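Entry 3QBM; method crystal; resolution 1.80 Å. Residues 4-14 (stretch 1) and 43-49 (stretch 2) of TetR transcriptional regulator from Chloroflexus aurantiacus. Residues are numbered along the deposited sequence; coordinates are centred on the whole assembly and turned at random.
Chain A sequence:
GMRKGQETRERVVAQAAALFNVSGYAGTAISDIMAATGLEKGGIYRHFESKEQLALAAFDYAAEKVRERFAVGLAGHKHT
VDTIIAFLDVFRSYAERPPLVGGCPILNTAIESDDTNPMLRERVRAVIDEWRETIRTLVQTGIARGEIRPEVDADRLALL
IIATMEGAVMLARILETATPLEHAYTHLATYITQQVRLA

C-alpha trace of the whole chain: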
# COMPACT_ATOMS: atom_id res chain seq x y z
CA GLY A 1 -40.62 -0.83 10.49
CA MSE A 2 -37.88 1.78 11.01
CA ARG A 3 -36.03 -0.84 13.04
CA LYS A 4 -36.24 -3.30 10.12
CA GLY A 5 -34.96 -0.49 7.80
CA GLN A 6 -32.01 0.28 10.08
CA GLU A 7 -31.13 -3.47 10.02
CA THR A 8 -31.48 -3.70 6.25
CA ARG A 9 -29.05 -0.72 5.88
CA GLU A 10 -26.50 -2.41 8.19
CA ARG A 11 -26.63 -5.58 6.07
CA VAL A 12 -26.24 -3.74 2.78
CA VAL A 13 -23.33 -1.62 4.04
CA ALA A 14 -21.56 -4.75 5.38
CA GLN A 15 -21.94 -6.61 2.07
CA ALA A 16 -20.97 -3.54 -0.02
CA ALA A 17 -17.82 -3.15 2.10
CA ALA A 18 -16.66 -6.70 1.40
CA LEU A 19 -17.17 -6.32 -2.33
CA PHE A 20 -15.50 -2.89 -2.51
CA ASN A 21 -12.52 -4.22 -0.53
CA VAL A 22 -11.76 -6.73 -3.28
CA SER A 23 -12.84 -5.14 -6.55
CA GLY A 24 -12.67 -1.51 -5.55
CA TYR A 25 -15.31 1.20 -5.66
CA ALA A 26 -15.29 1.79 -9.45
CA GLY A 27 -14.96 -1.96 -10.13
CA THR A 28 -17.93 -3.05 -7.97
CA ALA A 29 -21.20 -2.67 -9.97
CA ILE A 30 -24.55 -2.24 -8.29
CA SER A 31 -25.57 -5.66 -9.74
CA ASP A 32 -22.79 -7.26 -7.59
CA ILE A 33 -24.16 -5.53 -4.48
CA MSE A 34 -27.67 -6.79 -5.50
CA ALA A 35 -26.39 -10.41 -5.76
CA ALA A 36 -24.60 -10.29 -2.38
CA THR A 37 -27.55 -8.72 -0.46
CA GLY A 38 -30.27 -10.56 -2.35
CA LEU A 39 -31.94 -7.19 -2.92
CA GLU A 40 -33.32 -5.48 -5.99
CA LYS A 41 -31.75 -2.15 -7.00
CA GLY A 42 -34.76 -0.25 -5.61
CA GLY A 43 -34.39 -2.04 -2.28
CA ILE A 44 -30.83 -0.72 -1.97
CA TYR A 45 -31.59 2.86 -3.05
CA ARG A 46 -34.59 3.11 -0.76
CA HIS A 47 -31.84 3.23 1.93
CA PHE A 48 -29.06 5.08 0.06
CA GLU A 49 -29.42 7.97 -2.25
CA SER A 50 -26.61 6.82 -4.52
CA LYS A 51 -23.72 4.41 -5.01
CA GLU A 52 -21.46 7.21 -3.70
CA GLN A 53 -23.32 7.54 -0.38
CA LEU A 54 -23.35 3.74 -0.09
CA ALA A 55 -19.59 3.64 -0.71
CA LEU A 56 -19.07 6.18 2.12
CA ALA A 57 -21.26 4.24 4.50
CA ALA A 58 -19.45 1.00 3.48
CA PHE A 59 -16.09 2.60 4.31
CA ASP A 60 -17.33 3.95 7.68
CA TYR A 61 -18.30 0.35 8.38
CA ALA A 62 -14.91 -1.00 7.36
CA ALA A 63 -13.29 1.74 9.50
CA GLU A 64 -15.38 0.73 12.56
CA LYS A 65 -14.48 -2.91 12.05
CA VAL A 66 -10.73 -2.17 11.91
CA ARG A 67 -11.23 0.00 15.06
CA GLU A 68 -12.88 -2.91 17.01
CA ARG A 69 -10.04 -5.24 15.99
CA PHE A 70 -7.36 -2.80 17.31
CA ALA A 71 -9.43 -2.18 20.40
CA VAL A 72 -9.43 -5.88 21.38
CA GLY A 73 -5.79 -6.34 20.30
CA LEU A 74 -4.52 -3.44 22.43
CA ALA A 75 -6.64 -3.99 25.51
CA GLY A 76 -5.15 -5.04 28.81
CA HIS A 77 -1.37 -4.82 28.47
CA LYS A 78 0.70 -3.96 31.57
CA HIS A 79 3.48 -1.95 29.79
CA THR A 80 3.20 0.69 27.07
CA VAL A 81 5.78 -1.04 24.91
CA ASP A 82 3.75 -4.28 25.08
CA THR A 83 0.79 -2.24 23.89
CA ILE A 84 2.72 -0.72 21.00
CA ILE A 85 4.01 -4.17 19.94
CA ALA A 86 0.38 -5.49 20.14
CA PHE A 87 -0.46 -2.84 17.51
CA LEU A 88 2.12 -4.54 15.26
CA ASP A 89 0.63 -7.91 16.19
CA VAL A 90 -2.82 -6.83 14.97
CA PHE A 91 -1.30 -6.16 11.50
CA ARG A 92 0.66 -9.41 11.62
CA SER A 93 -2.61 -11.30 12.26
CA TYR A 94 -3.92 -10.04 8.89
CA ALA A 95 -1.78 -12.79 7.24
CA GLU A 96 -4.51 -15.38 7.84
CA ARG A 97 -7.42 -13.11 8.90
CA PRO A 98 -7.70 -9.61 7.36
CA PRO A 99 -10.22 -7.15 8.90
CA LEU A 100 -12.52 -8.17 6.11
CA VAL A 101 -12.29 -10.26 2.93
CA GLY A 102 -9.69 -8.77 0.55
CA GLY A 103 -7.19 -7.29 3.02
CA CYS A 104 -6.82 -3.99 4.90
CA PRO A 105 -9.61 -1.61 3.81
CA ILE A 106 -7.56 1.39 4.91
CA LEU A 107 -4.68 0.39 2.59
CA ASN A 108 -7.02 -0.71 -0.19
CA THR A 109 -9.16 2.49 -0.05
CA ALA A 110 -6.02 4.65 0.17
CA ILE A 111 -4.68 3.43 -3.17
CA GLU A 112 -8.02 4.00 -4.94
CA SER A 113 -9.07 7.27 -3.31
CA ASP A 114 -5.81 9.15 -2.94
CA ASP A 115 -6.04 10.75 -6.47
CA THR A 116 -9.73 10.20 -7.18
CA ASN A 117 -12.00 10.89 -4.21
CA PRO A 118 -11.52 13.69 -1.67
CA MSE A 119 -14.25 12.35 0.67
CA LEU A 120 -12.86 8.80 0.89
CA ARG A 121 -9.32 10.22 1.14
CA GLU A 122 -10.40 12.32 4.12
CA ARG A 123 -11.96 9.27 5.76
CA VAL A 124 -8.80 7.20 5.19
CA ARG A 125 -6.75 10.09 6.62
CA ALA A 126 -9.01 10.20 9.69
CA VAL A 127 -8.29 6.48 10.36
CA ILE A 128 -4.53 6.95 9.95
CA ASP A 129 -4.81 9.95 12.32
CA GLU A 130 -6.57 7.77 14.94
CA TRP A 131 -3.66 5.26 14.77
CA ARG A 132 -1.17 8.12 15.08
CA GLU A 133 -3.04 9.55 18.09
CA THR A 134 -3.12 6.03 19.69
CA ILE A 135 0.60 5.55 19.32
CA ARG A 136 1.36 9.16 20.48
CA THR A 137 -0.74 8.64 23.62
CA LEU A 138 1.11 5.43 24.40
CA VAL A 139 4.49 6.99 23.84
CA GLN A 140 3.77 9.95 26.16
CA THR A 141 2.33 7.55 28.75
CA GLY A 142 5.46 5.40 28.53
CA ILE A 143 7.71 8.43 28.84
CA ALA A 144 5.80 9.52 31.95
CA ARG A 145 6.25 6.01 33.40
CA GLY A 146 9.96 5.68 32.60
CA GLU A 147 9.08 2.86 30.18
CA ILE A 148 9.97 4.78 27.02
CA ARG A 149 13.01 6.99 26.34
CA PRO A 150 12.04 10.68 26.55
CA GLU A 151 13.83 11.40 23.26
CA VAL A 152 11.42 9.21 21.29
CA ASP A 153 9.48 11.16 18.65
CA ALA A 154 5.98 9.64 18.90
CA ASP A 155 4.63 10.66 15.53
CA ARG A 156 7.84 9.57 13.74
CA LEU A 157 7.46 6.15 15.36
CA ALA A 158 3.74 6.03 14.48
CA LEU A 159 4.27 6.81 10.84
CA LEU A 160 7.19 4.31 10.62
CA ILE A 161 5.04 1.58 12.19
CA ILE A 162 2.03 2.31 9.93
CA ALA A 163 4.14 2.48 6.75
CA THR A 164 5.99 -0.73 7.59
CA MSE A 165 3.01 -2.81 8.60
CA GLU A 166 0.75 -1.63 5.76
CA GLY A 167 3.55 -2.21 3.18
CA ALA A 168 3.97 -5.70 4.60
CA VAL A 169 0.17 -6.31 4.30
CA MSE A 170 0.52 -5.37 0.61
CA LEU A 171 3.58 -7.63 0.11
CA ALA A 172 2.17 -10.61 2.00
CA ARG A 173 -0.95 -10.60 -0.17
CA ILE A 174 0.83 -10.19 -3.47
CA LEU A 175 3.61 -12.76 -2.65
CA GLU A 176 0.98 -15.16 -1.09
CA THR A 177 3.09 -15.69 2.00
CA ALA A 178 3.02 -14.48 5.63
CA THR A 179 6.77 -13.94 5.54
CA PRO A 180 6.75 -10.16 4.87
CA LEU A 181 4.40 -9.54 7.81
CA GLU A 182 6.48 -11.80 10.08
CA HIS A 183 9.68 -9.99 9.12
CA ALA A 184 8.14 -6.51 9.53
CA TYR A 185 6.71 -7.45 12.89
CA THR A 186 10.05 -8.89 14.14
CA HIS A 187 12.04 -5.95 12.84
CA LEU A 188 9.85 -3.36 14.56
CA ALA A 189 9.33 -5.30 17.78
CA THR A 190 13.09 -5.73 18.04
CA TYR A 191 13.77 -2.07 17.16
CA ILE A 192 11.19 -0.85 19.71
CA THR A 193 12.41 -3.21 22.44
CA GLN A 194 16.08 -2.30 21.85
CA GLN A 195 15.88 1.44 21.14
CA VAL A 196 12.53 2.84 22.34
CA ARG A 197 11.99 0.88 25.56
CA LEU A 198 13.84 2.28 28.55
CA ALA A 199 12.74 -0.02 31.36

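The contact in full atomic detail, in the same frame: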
# COMPACT_ATOMS: atom_id res chain seq x y z
N LYS A 4 -36.56 -2.40 11.24
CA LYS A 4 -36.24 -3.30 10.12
C LYS A 4 -35.41 -2.57 9.04
O LYS A 4 -34.49 -3.17 8.49
CB LYS A 4 -37.51 -3.91 9.50
N GLY A 5 -35.74 -1.31 8.75
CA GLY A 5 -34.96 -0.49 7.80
C GLY A 5 -33.53 -0.22 8.23
O GLY A 5 -32.58 -0.28 7.44
N GLN A 6 -33.35 0.10 9.51
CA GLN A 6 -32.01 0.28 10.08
C GLN A 6 -31.18 -1.01 9.93
O GLN A 6 -29.99 -0.93 9.59
CB GLN A 6 -32.14 0.68 11.54
CG GLN A 6 -30.91 0.66 12.39
CD GLN A 6 -31.25 1.16 13.80
OE1 GLN A 6 -31.26 0.39 14.76
NE2 GLN A 6 -31.60 2.44 13.91
N GLU A 7 -31.80 -2.17 10.15
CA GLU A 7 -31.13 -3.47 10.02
C GLU A 7 -30.79 -3.78 8.57
O GLU A 7 -29.68 -4.22 8.27
CB GLU A 7 -31.98 -4.61 10.62
CG GLU A 7 -32.16 -4.49 12.15
CD GLU A 7 -33.38 -5.22 12.72
OE1 GLU A 7 -34.23 -5.72 11.94
OE2 GLU A 7 -33.50 -5.26 13.96
N THR A 8 -31.72 -3.49 7.67
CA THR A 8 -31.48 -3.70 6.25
C THR A 8 -30.27 -2.87 5.79
O THR A 8 -29.41 -3.39 5.07
CB THR A 8 -32.72 -3.34 5.42
OG1 THR A 8 -33.83 -4.17 5.83
CG2 THR A 8 -32.44 -3.52 3.92
N ARG A 9 -30.20 -1.60 6.20
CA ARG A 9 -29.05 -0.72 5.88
C ARG A 9 -27.75 -1.33 6.36
O ARG A 9 -26.80 -1.41 5.59
CB ARG A 9 -29.17 0.67 6.53
CG ARG A 9 -29.89 1.73 5.72
CD ARG A 9 -29.95 3.09 6.46
NE ARG A 9 -28.60 3.56 6.84
CZ ARG A 9 -27.90 4.51 6.21
NH1 ARG A 9 -28.40 5.16 5.15
NH2 ARG A 9 -26.68 4.82 6.65
N GLU A 10 -27.69 -1.74 7.62
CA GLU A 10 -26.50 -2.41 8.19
C GLU A 10 -26.02 -3.58 7.33
O GLU A 10 -24.82 -3.71 7.05
CB GLU A 10 -26.76 -2.91 9.62
CG GLU A 10 -26.79 -1.80 10.65
CD GLU A 10 -27.37 -2.21 12.01
OE1 GLU A 10 -28.03 -3.27 12.12
OE2 GLU A 10 -27.17 -1.42 12.96
N ARG A 11 -26.94 -4.44 6.93
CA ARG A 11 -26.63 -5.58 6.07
C ARG A 11 -26.09 -5.16 4.71
O ARG A 11 -25.12 -5.73 4.21
CB ARG A 11 -27.86 -6.45 5.83
CG ARG A 11 -28.45 -7.18 7.04
CD ARG A 11 -29.78 -7.83 6.64
NE ARG A 11 -30.14 -9.00 7.46
CZ ARG A 11 -30.83 -8.97 8.61
NH1 ARG A 11 -31.30 -7.82 9.11
NH2 ARG A 11 -31.06 -10.11 9.25
N VAL A 12 -26.71 -4.17 4.08
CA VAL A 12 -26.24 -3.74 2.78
C VAL A 12 -24.83 -3.17 2.89
O VAL A 12 -23.96 -3.54 2.13
CB VAL A 12 -27.20 -2.73 2.11
CG1 VAL A 12 -26.63 -2.27 0.78
CG2 VAL A 12 -28.57 -3.38 1.91
N VAL A 13 -24.62 -2.26 3.85
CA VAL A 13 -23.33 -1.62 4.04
C VAL A 13 -22.25 -2.67 4.27
O VAL A 13 -21.16 -2.57 3.70
CB VAL A 13 -23.36 -0.59 5.21
CG1 VAL A 13 -21.99 -0.27 5.65
CG2 VAL A 13 -24.10 0.68 4.80
N ALA A 14 -22.54 -3.68 5.08
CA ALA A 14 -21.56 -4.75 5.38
C ALA A 14 -21.21 -5.54 4.11
O ALA A 14 -20.05 -5.82 3.84
CB ALA A 14 -22.06 -5.69 6.49
N GLY A 43 -34.48 -1.69 -3.70
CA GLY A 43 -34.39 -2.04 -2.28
C GLY A 43 -33.15 -1.42 -1.65
O GLY A 43 -33.17 -1.01 -0.47
N ILE A 44 -32.06 -1.36 -2.42
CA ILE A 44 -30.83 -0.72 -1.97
C ILE A 44 -30.99 0.81 -1.91
O ILE A 44 -30.64 1.44 -0.92
CB ILE A 44 -29.65 -1.08 -2.90
CG1 ILE A 44 -29.44 -2.60 -2.91
CG2 ILE A 44 -28.36 -0.32 -2.47
CD1 ILE A 44 -28.27 -3.03 -3.70
N TYR A 45 -31.52 1.40 -2.97
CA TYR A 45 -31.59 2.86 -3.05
C TYR A 45 -32.79 3.49 -2.32
O TYR A 45 -32.95 4.71 -2.29
CB TYR A 45 -31.47 3.30 -4.51
CG TYR A 45 -30.09 3.01 -5.08
CD1 TYR A 45 -28.93 3.36 -4.38
CD2 TYR A 45 -29.93 2.40 -6.32
CE1 TYR A 45 -27.67 3.13 -4.91
CE2 TYR A 45 -28.67 2.18 -6.85
CZ TYR A 45 -27.55 2.53 -6.14
OH TYR A 45 -26.30 2.28 -6.66
N ARG A 46 -33.64 2.65 -1.75
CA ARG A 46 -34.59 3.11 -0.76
C ARG A 46 -33.77 3.61 0.47
O ARG A 46 -34.11 4.61 1.11
CB ARG A 46 -35.51 1.94 -0.39
CG ARG A 46 -36.32 2.05 0.92
CD ARG A 46 -37.38 3.13 0.88
NE ARG A 46 -38.48 2.99 1.86
CZ ARG A 46 -38.42 2.42 3.07
NH1 ARG A 46 -37.31 1.91 3.59
NH2 ARG A 46 -39.53 2.38 3.81
N HIS A 47 -32.66 2.93 0.74
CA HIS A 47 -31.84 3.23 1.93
C HIS A 47 -30.66 4.14 1.69
O HIS A 47 -30.15 4.74 2.63
CB HIS A 47 -31.38 1.92 2.56
CG HIS A 47 -32.52 1.08 3.04
ND1 HIS A 47 -33.29 1.43 4.13
CD2 HIS A 47 -33.09 -0.03 2.52
CE1 HIS A 47 -34.26 0.55 4.28
NE2 HIS A 47 -34.17 -0.34 3.31
N PHE A 48 -30.21 4.24 0.43
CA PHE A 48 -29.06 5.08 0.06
C PHE A 48 -29.46 5.89 -1.14
O PHE A 48 -30.19 5.41 -2.00
CB PHE A 48 -27.82 4.23 -0.24
CG PHE A 48 -27.43 3.34 0.91
CD1 PHE A 48 -26.67 3.85 1.95
CD2 PHE A 48 -27.91 2.05 1.00
CE1 PHE A 48 -26.35 3.06 3.04
CE2 PHE A 48 -27.60 1.26 2.09
CZ PHE A 48 -26.81 1.76 3.11
N GLU A 49 -29.04 7.13 -1.17
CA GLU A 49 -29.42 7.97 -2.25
C GLU A 49 -28.65 7.67 -3.52
O GLU A 49 -29.12 7.96 -4.61
CB GLU A 49 -29.34 9.42 -1.83
CG GLU A 49 -30.68 9.85 -1.18
CD GLU A 49 -30.61 11.22 -0.52
OE1 GLU A 49 -29.48 11.73 -0.32
OE2 GLU A 49 -31.70 11.75 -0.19

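Contact between residues 4-14 and 43-49 of the TetR transcriptional regulator from Chloroflexus aurantiacus. The first stretch is helical throughout and belongs to a longer helix; its backbone bonds run from T8 N to K4 O (2.9 Å) through to A14 N to E10 O (3.0 Å) in unbroken i to i-4 steps. The second stretch enters as the last part of a helix and leaves as loop. Around this change I44 O accepts two backbone bonds, from H47 N at 3.0 Å and a weak one from F48 N at 3.1 Å, and by F48 the chain is extended (phi/psi -132/141). The backbones come closest where R9 CA lies 6.2 Å from H47 CA; V12 CA and I44 CA are 7.3 Å apart. The helix offers one side to the contact, through G5, T8, R9, V12 and V13, whereas Q6 and E10 point away.

H47 and F48 supply most of the second stretch's covered surface, and the two stretches together bury 394 Å². The CA-to-CB bond of H47 points toward the helix, and its ring lies among G5, T8 and R9. H47 CE1 is 3.7 Å from G5 O, and H47 NE2 is 3.7 Å from T8 CG2. The hydroxyl of T8 is engaged within its own helix, where T8 OG1 donates to K4 O at 2.9 Å, while its methyl lies nearer the histidine.

The CA-to-CB bond of R9 points sideways, but the end of the side chain comes nearer to the loop. On the way, R9 CG packs 3.5 Å from H47 CB. The guanidinium then meets two neighbours in different ways: R9 NH1 donates a hydrogen bond to H47 O at 3.1 Å, weak because the angle at the hydrogen is only 131°, and F48 CE1 lies over one guanidinium face, 3.6 Å from R9 NH1. The carbonyl sits near the guanidinium plane, at its edge, where an N-H can point to it.

Beyond R9 the contact becomes apolar and buried. The CA-to-CB bond of F48 also points sideways, but with chi1 at -57° (m) the ring end comes nearer to the helix, where F48 CZ is 3.4 Å from V13 CG2 and F48 CE2 is 3.9 Å from V12 CG1. The same V12 CG1 reaches I44 CG2 at 4.2 Å, a looser contact, so one methyl of V12 touches both the phenylalanine and the isoleucine.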